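Local structure of lipase (6A0W) at residues 211-216 with 264-269. The protein probably hydrolyses the ester bonds of triacylglycerols, as a fungal class 3 lipase of the alpha/beta-hydrolase fold. Numbering follows the deposited sequence.
Sequences AFAYYV and SNIETK. With SO4 (sulfate ion), chain D.
Within 211-216, the CD1 methyl of I266 touches both Y214 and A213, joining helix 210-218, which follows strand 197-202 of the central alpha/beta-hydrolase sheet, to the loop after strand 258-262. I266 CD1 comes up to the edge of the Y214 ring, near its plane, 4.0 Å from Y214 CE1, the two side chains crossing at about a right angle. The same I266 CD1 lies 4.3 Å from A213 CB, and the I266 side chain also meets D217 further along the helix. With chi1 at -68°, CG1 of I266 stands anti to its own carbonyl carbon, and the further turn of chi2, -71°, sets CD1. At the far end of the ring, Y214 OH donates a 2.9 Å hydrogen bond to O4 of a sulfate, probably from the crystallisation liquor, which N210 also binds through ND2. Behind I266 the loop is braced locally: S264 OG donates to a lone pair of I266 O at 3.0 Å. One residue further on, E267 fastens the loop to R206 by a salt bridge and to the backbone of H245. Contact across these segments is thus apolar, with no directional bond to fix it, and its alignment probably comes from the bonds within and beyond the loop.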
loop_
_atom_site.group_PDB
_atom_site.type_symbol
_atom_site.label_atom_id
_atom_site.label_comp_id
_atom_site.label_asym_id
_atom_site.label_seq_id
_atom_site.Cartn_x
_atom_site.Cartn_y
_atom_site.Cartn_z
ATOM N N ALA A 211 4.080 8.551 -16.685
ATOM C CA ALA A 211 4.880 7.516 -17.332
ATOM C C ALA A 211 5.221 6.351 -16.389
ATOM O O ALA A 211 5.312 5.190 -16.812
ATOM C CB ALA A 211 6.148 8.137 -17.944
ATOM N N PHE A 212 5.410 6.668 -15.107
ATOM C CA PHE A 212 5.637 5.642 -14.108
ATOM C C PHE A 212 4.391 4.740 -13.996
ATOM O O PHE A 212 4.501 3.524 -13.968
ATOM C CB PHE A 212 5.992 6.273 -12.741
ATOM C CG PHE A 212 6.012 5.274 -11.602
ATOM C CD1 PHE A 212 7.078 4.425 -11.423
ATOM C CD2 PHE A 212 4.970 5.234 -10.689
ATOM C CE1 PHE A 212 7.099 3.502 -10.390
ATOM C CE2 PHE A 212 4.966 4.306 -9.665
ATOM C CZ PHE A 212 6.057 3.475 -9.488
ATOM N N ALA A 213 3.229 5.366 -13.956
ATOM C CA ALA A 213 1.941 4.685 -13.845
ATOM C C ALA A 213 1.677 3.789 -15.064
ATOM O O ALA A 213 1.326 2.617 -14.899
ATOM C CB ALA A 213 0.827 5.717 -13.673
ATOM N N TYR A 214 1.984 4.286 -16.262
ATOM C CA TYR A 214 1.839 3.454 -17.456
ATOM C C TYR A 214 2.781 2.280 -17.423
ATOM O O TYR A 214 2.414 1.160 -17.809
ATOM C CB TYR A 214 2.047 4.256 -18.745
ATOM C CG TYR A 214 1.197 5.505 -18.825
ATOM C CD1 TYR A 214 -0.084 5.541 -18.301
ATOM C CD2 TYR A 214 1.659 6.625 -19.498
ATOM C CE1 TYR A 214 -0.876 6.688 -18.406
ATOM C CE2 TYR A 214 0.888 7.762 -19.622
ATOM C CZ TYR A 214 -0.363 7.800 -19.039
ATOM O OH TYR A 214 -1.111 8.951 -19.141
ATOM N N TYR A 215 3.999 2.518 -16.939
ATOM C CA TYR A 215 4.954 1.437 -16.800
ATOM C C TYR A 215 4.427 0.360 -15.842
ATOM O O TYR A 215 4.539 -0.843 -16.081
ATOM C CB TYR A 215 6.333 1.970 -16.310
ATOM C CG TYR A 215 7.272 0.850 -15.908
ATOM C CD1 TYR A 215 7.805 -0.008 -16.845
ATOM C CD2 TYR A 215 7.541 0.599 -14.578
ATOM C CE1 TYR A 215 8.571 -1.108 -16.474
ATOM C CE2 TYR A 215 8.253 -0.512 -14.196
ATOM C CZ TYR A 215 8.798 -1.345 -15.130
ATOM O OH TYR A 215 9.571 -2.411 -14.707
ATOM N N VAL A 216 3.967 0.785 -14.679
ATOM C CA VAL A 216 3.497 -0.181 -13.694
ATOM C C VAL A 216 2.401 -1.077 -14.304
ATOM O O VAL A 216 2.429 -2.311 -14.191
ATOM C CB VAL A 216 2.942 0.555 -12.458
ATOM C CG1 VAL A 216 2.137 -0.409 -11.604
ATOM C CG2 VAL A 216 4.088 1.138 -11.641
ATOM N N SER A 264 -10.718 -0.353 -13.931
ATOM C CA SER A 264 -9.701 0.279 -14.753
ATOM C C SER A 264 -8.355 0.370 -14.021
ATOM O O SER A 264 -8.336 0.525 -12.803
ATOM C CB SER A 264 -10.207 1.687 -15.118
ATOM O OG SER A 264 -9.161 2.574 -15.547
ATOM N N ASN A 265 -7.243 0.404 -14.757
ATOM C CA ASN A 265 -5.910 0.377 -14.141
ATOM C C ASN A 265 -5.223 1.768 -14.074
ATOM O O ASN A 265 -4.015 1.882 -13.844
ATOM C CB ASN A 265 -5.016 -0.662 -14.830
ATOM C CG ASN A 265 -4.757 -0.343 -16.308
ATOM O OD1 ASN A 265 -5.222 0.676 -16.845
ATOM N ND2 ASN A 265 -3.996 -1.207 -16.955
ATOM N N ILE A 266 -6.006 2.804 -14.353
ATOM C CA ILE A 266 -5.628 4.191 -14.171
ATOM C C ILE A 266 -6.743 4.842 -13.399
ATOM O O ILE A 266 -7.922 4.525 -13.596
ATOM C CB ILE A 266 -5.452 4.922 -15.504
ATOM C CG1 ILE A 266 -4.238 4.364 -16.240
ATOM C CG2 ILE A 266 -5.274 6.433 -15.304
ATOM C CD1 ILE A 266 -2.904 4.719 -15.633
ATOM N N GLU A 267 -6.382 5.648 -12.410
ATOM C CA GLU A 267 -7.394 6.130 -11.488
ATOM C C GLU A 267 -8.564 6.781 -12.226
ATOM O O GLU A 267 -8.358 7.575 -13.126
ATOM C CB GLU A 267 -6.813 7.119 -10.483
ATOM C CG GLU A 267 -6.073 8.330 -11.024
ATOM C CD GLU A 267 -5.496 9.158 -9.881
ATOM O OE1 GLU A 267 -6.312 9.731 -9.154
ATOM O OE2 GLU A 267 -4.259 9.319 -9.792
ATOM N N THR A 268 -9.756 6.629 -11.665
ATOM C CA THR A 268 -11.009 7.136 -12.285
ATOM C C THR A 268 -11.718 8.113 -11.357
ATOM O O THR A 268 -11.349 8.281 -10.187
ATOM C CB THR A 268 -12.029 5.978 -12.488
ATOM O OG1 THR A 268 -12.476 5.491 -11.208
ATOM C CG2 THR A 268 -11.370 4.797 -13.256
ATOM N N LYS A 269 -12.791 8.685 -11.873
ATOM C CA LYS A 269 -13.607 9.644 -11.144
ATOM C C LYS A 269 -14.670 8.953 -10.333
ATOM O O LYS A 269 -15.278 9.564 -9.461
ATOM C CB LYS A 269 -14.266 10.625 -12.124
ATOM C CG LYS A 269 -13.291 11.574 -12.804
ATOM C CD LYS A 269 -13.724 13.028 -12.606
ATOM C CE LYS A 269 -12.635 14.036 -12.955
ATOM N NZ LYS A 269 -11.655 14.207 -11.845
HETATM S S SO4 D . 0.521 11.272 -21.549
HETATM O O1 SO4 D . 1.131 11.342 -20.200
HETATM O O2 SO4 D . -0.235 12.513 -21.871
HETATM O O3 SO4 D . 1.625 11.095 -22.520
HETATM O O4 SO4 D . -0.396 10.118 -21.719
#